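Local coordinates for L-lysine 6-oxidase (Marinomonas mediterranea, PDB 3WEU), which catalyses the oxidative deamination of the side-chain amine of L-lysine with a cysteine tryptophylquinone cofactor, releasing ammonium and antibacterial hydrogen peroxide, at residues 2-7 with 61-67; 85-89 with 191-195. All coordinates share one frame. Numbering follows the deposited sequence.

Contact 1. Residues 2-7 with 61-67; sequences ALSVHP and QVFKVFG
An antiparallel β-ladder joins the N-terminal strand, at residues 4-6, to the end of strand 58-66 in the N-terminal β-domain. Segment axes approach to 4.7 Å, N-to-C directions 158° apart. Ser-4/Phe-66 and His-6/Lys-64 are hydrogen-bonded pairs (CA-CA 5.3 and 5.5 Å) flanking the non-hydrogen-bonded pair Val-5/Val-65 (4.4 Å). Four bonds close the ladder: Ser-4 N to Phe-66 O 3.0 Å, Phe-66 N to Ser-4 O 2.9 Å, His-6 N to Lys-64 O 2.9 Å and Lys-64 N to His-6 O 2.8 Å. Val-5 and Val-65, β-branched and apolar, suit the buried face; Val-5 CG1 meets Phe-63 (m) CD2 at 3.9 Å. On the other face His-6 (m) CD2 lies 3.7 Å from Phe-66 (m) CD1, rings oblique at 57°, beside Ser-4 and Lys-64, whose end leads away. A cis peptide bond and Pro-7 follow the last bridge, His-6/Lys-64, with Pro-7 CD 3.8 Å from Phe-63 CD2. At the other end water bridges Ser-4 OG (3.0 Å) and Gly-67 O (2.7 Å). The chemistry implies one apolar, inward face and one mixed face under helix 433-439, where Met-434 touches His-6 and Phe-66 and Asp-435 OD1 is hydrogen-bonded to His-6 ND1.

Contact 2. Residues 85-89 with 191-195; sequences WTVHL and GRLIV
Strand 85-89 and strand 193-195, the latter entered from a turn at Gly-191, run nearly parallel, their axes 17° apart, but the closest approach of 9.0 Å is far too wide for backbone pairing: two parts of one curled sheet face each other through their side chains, as in a β-sandwich. The nearest CA pairs are Trp-85 with Leu-193 (6.8 Å) and Val-87 with Val-195 (8.4 Å). Strand 85-89 directs Trp-85, Val-87 and Leu-89 across the gap, and strand 193-195 answers with Leu-193 and Val-195. Trp-85 (chi1 m, chi2 94°) presents a ring face to Leu-193, whose CB sits 3.4 Å from the centroid of the five-membered ring, 10° off its normal, a CH-pi contact. A flat indole can lie under the strand and still place its one polar atom at the rim: Trp-85 NE1 donates to Gly-191 O at 2.8 Å, so the buried N-H is satisfied. At the phi of 93° and psi of 4° of Gly-191, a CB would jam against the preceding carbonyl O, which calls for glycine. Leu-193 (t, p) brings CD2 within 3.7 Å of Val-87 CG2, which also meets Val-195 CG2 at 4.2 Å; Leu-89 CD1 and Val-195 CG1 follow at 4.3 Å. Around this apolar layer, strand 80-91 is paired with strands 137-145 and 223-232, strand 193-196 with 58-66 and 181-187, and Phe-63 of strand 58-66 packs against Trp-85, Leu-193 and Val-195.

How the contacts relate
Strand 58-66 connects the two contacts, whose centres lie 11 Å apart. It pairs with the N-terminal strand in contact 1 and with strand 193-196 of contact 2, where Phe-63 N lies 2.8 Å from Leu-193 O and Gln-61 O 2.9 Å from Val-195 N, both probable hydrogen bonds. Contact 1 is partly buried and works within the sheet, chiefly through backbone polarity, so one of its faces can carry serine, lysine and histidine. Contact 2 is buried and works between facing strands, so it relies on apolar shape and a single indole bond. Phe-63 unites them: it belongs to contact 1, yet its CE1 lies 3.7 Å from Val-195 CG2 of contact 2.

Contact 1. Residues 2-7 with 61-67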
# COMPACT_ATOMS: atom_id res chain seq x y z
N ALA A 2 -23.78 53.96 -13.43
CA ALA A 2 -23.32 52.56 -13.37
C ALA A 2 -22.93 52.28 -11.88
O ALA A 2 -22.45 53.17 -11.19
CB ALA A 2 -22.15 52.38 -14.30
N LEU A 3 -23.18 51.08 -11.38
CA LEU A 3 -22.79 50.75 -9.98
C LEU A 3 -21.43 50.04 -10.00
O LEU A 3 -21.09 49.51 -11.02
CB LEU A 3 -23.75 49.77 -9.46
CG LEU A 3 -25.19 50.17 -9.41
CD1 LEU A 3 -25.97 48.95 -8.98
CD2 LEU A 3 -25.36 51.31 -8.44
N SER A 4 -20.68 49.95 -8.90
CA SER A 4 -19.53 49.04 -8.91
C SER A 4 -19.60 48.29 -7.60
O SER A 4 -20.11 48.78 -6.61
CB SER A 4 -18.25 49.85 -9.11
OG SER A 4 -18.12 50.59 -7.97
N VAL A 5 -19.18 47.05 -7.64
CA VAL A 5 -19.09 46.20 -6.46
C VAL A 5 -17.61 46.04 -6.10
O VAL A 5 -16.74 45.92 -6.98
CB VAL A 5 -19.70 44.85 -6.78
CG1 VAL A 5 -19.46 43.80 -5.68
CG2 VAL A 5 -21.19 45.00 -7.11
N HIS A 6 -17.33 46.16 -4.83
CA HIS A 6 -15.98 45.92 -4.33
C HIS A 6 -16.02 44.99 -3.11
O HIS A 6 -16.93 45.10 -2.25
CB HIS A 6 -15.28 47.20 -3.99
CG HIS A 6 -15.11 48.10 -5.15
ND1 HIS A 6 -14.18 47.86 -6.15
CD2 HIS A 6 -15.74 49.27 -5.49
CE1 HIS A 6 -14.29 48.80 -7.08
NE2 HIS A 6 -15.21 49.67 -6.69
N PRO A 7 -15.00 44.15 -2.96
CA PRO A 7 -13.85 44.02 -3.89
C PRO A 7 -14.27 43.37 -5.25
O PRO A 7 -15.25 42.65 -5.35
CB PRO A 7 -12.95 43.00 -3.17
CG PRO A 7 -13.89 42.16 -2.38
CD PRO A 7 -14.92 43.18 -1.84
N GLN A 61 -15.89 37.21 3.28
CA GLN A 61 -15.71 38.47 2.56
C GLN A 61 -16.94 39.32 2.56
O GLN A 61 -17.98 38.87 2.08
CB GLN A 61 -15.30 38.21 1.13
CG GLN A 61 -15.15 39.43 0.28
CD GLN A 61 -13.83 40.10 0.53
OE1 GLN A 61 -12.78 39.55 0.24
NE2 GLN A 61 -13.87 41.29 1.05
N VAL A 62 -16.80 40.57 3.01
CA VAL A 62 -17.84 41.60 2.83
C VAL A 62 -17.69 42.20 1.46
O VAL A 62 -16.58 42.54 1.03
CB VAL A 62 -17.71 42.71 3.88
CG1 VAL A 62 -18.69 43.85 3.66
CG2 VAL A 62 -17.86 42.12 5.27
N PHE A 63 -18.80 42.33 0.75
CA PHE A 63 -18.85 43.08 -0.48
C PHE A 63 -19.77 44.27 -0.29
O PHE A 63 -20.80 44.17 0.42
CB PHE A 63 -19.41 42.27 -1.65
CG PHE A 63 -18.56 41.13 -2.13
CD1 PHE A 63 -18.62 39.93 -1.52
CD2 PHE A 63 -17.80 41.24 -3.31
CE1 PHE A 63 -17.88 38.85 -1.98
CE2 PHE A 63 -17.08 40.16 -3.81
CZ PHE A 63 -17.11 38.95 -3.15
N LYS A 64 -19.42 45.37 -0.92
CA LYS A 64 -20.13 46.67 -0.85
C LYS A 64 -20.41 47.10 -2.29
O LYS A 64 -19.67 46.71 -3.23
CB LYS A 64 -19.30 47.68 -0.18
CG LYS A 64 -19.04 47.32 1.28
CD LYS A 64 -18.28 48.44 1.99
CE LYS A 64 -17.80 47.95 3.35
NZ LYS A 64 -17.05 49.04 4.07
N VAL A 65 -21.51 47.81 -2.48
CA VAL A 65 -21.89 48.29 -3.81
C VAL A 65 -21.96 49.80 -3.70
O VAL A 65 -22.36 50.36 -2.66
CB VAL A 65 -23.19 47.62 -4.32
CG1 VAL A 65 -24.29 47.81 -3.30
CG2 VAL A 65 -23.61 48.15 -5.69
N PHE A 66 -21.52 50.46 -4.78
CA PHE A 66 -21.37 51.90 -4.78
C PHE A 66 -22.05 52.51 -5.98
O PHE A 66 -22.02 51.92 -7.06
CB PHE A 66 -19.88 52.25 -4.87
CG PHE A 66 -19.12 51.80 -3.67
CD1 PHE A 66 -18.70 50.50 -3.56
CD2 PHE A 66 -18.90 52.66 -2.61
CE1 PHE A 66 -17.99 50.08 -2.43
CE2 PHE A 66 -18.21 52.22 -1.47
CZ PHE A 66 -17.81 50.92 -1.39
N GLY A 67 -22.61 53.71 -5.81
CA GLY A 67 -23.28 54.40 -6.90
C GLY A 67 -22.30 55.18 -7.76
O GLY A 67 -21.05 55.06 -7.61
O HOH W 1 -19.38 53.21 -8.53

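Contact 2. Residues 85-89 with 191-195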
# COMPACT_ATOMS: atom_id res chain seq x y z
N TRP A 85 -28.13 39.97 -3.77
CA TRP A 85 -26.86 39.47 -4.20
C TRP A 85 -27.09 38.04 -4.59
O TRP A 85 -27.72 37.32 -3.85
CB TRP A 85 -25.90 39.51 -2.98
CG TRP A 85 -25.69 40.83 -2.34
CD1 TRP A 85 -26.35 41.35 -1.26
CD2 TRP A 85 -24.69 41.76 -2.68
NE1 TRP A 85 -25.83 42.58 -0.93
CE2 TRP A 85 -24.78 42.84 -1.77
CE3 TRP A 85 -23.67 41.76 -3.64
CZ2 TRP A 85 -23.94 43.93 -1.83
CZ3 TRP A 85 -22.84 42.82 -3.68
CH2 TRP A 85 -22.96 43.91 -2.78
N THR A 86 -26.54 37.62 -5.73
CA THR A 86 -26.63 36.28 -6.18
C THR A 86 -25.23 35.79 -6.42
O THR A 86 -24.47 36.37 -7.19
CB THR A 86 -27.48 36.20 -7.47
OG1 THR A 86 -28.82 36.60 -7.12
CG2 THR A 86 -27.52 34.87 -7.96
N VAL A 87 -24.86 34.76 -5.69
CA VAL A 87 -23.51 34.23 -5.80
C VAL A 87 -23.54 32.81 -6.27
O VAL A 87 -24.26 31.92 -5.68
CB VAL A 87 -22.80 34.29 -4.43
CG1 VAL A 87 -21.40 33.70 -4.57
CG2 VAL A 87 -22.78 35.71 -3.92
N HIS A 88 -22.79 32.55 -7.33
CA HIS A 88 -22.72 31.23 -7.84
C HIS A 88 -21.29 30.64 -7.76
O HIS A 88 -20.45 30.93 -8.59
CB HIS A 88 -23.26 31.17 -9.30
CG HIS A 88 -23.43 29.78 -9.85
ND1 HIS A 88 -23.96 29.53 -11.11
CD2 HIS A 88 -23.13 28.57 -9.33
CE1 HIS A 88 -23.98 28.23 -11.33
NE2 HIS A 88 -23.53 27.62 -10.25
N LEU A 89 -21.05 29.80 -6.77
CA LEU A 89 -19.75 29.20 -6.54
C LEU A 89 -19.79 27.77 -7.07
O LEU A 89 -20.84 27.12 -7.03
CB LEU A 89 -19.49 29.13 -5.02
CG LEU A 89 -19.49 30.45 -4.24
CD1 LEU A 89 -19.05 30.20 -2.77
CD2 LEU A 89 -18.67 31.53 -4.89
N GLY A 191 -27.67 45.19 4.70
CA GLY A 191 -27.86 44.56 3.39
C GLY A 191 -26.59 44.23 2.63
O GLY A 191 -26.70 43.72 1.48
N ARG A 192 -25.41 44.46 3.23
CA ARG A 192 -24.17 44.12 2.55
C ARG A 192 -24.04 42.64 2.51
O ARG A 192 -24.46 41.91 3.44
CB ARG A 192 -22.90 44.71 3.27
CG ARG A 192 -22.87 46.22 3.39
CD ARG A 192 -21.67 46.70 4.23
NE ARG A 192 -21.71 48.12 4.40
CZ ARG A 192 -22.32 48.70 5.42
NH1 ARG A 192 -22.80 47.99 6.42
NH2 ARG A 192 -22.32 50.02 5.47
N LEU A 193 -23.38 42.15 1.45
CA LEU A 193 -23.13 40.71 1.32
C LEU A 193 -21.91 40.24 2.09
O LEU A 193 -20.87 40.92 2.10
CB LEU A 193 -22.94 40.40 -0.15
CG LEU A 193 -22.46 38.99 -0.49
CD1 LEU A 193 -23.49 37.96 -0.16
CD2 LEU A 193 -22.09 38.83 -2.00
N ILE A 194 -22.01 39.09 2.72
CA ILE A 194 -20.86 38.38 3.29
C ILE A 194 -20.86 37.02 2.72
O ILE A 194 -21.85 36.28 2.83
CB ILE A 194 -20.96 38.29 4.85
CG1 ILE A 194 -20.81 39.66 5.43
CG2 ILE A 194 -19.89 37.35 5.44
CD1 ILE A 194 -21.31 39.84 6.86
N VAL A 195 -19.78 36.64 2.05
CA VAL A 195 -19.67 35.28 1.59
C VAL A 195 -18.68 34.50 2.41
O VAL A 195 -17.57 34.94 2.63
CB VAL A 195 -19.17 35.23 0.14
CG1 VAL A 195 -19.10 33.78 -0.35
CG2 VAL A 195 -20.04 36.11 -0.75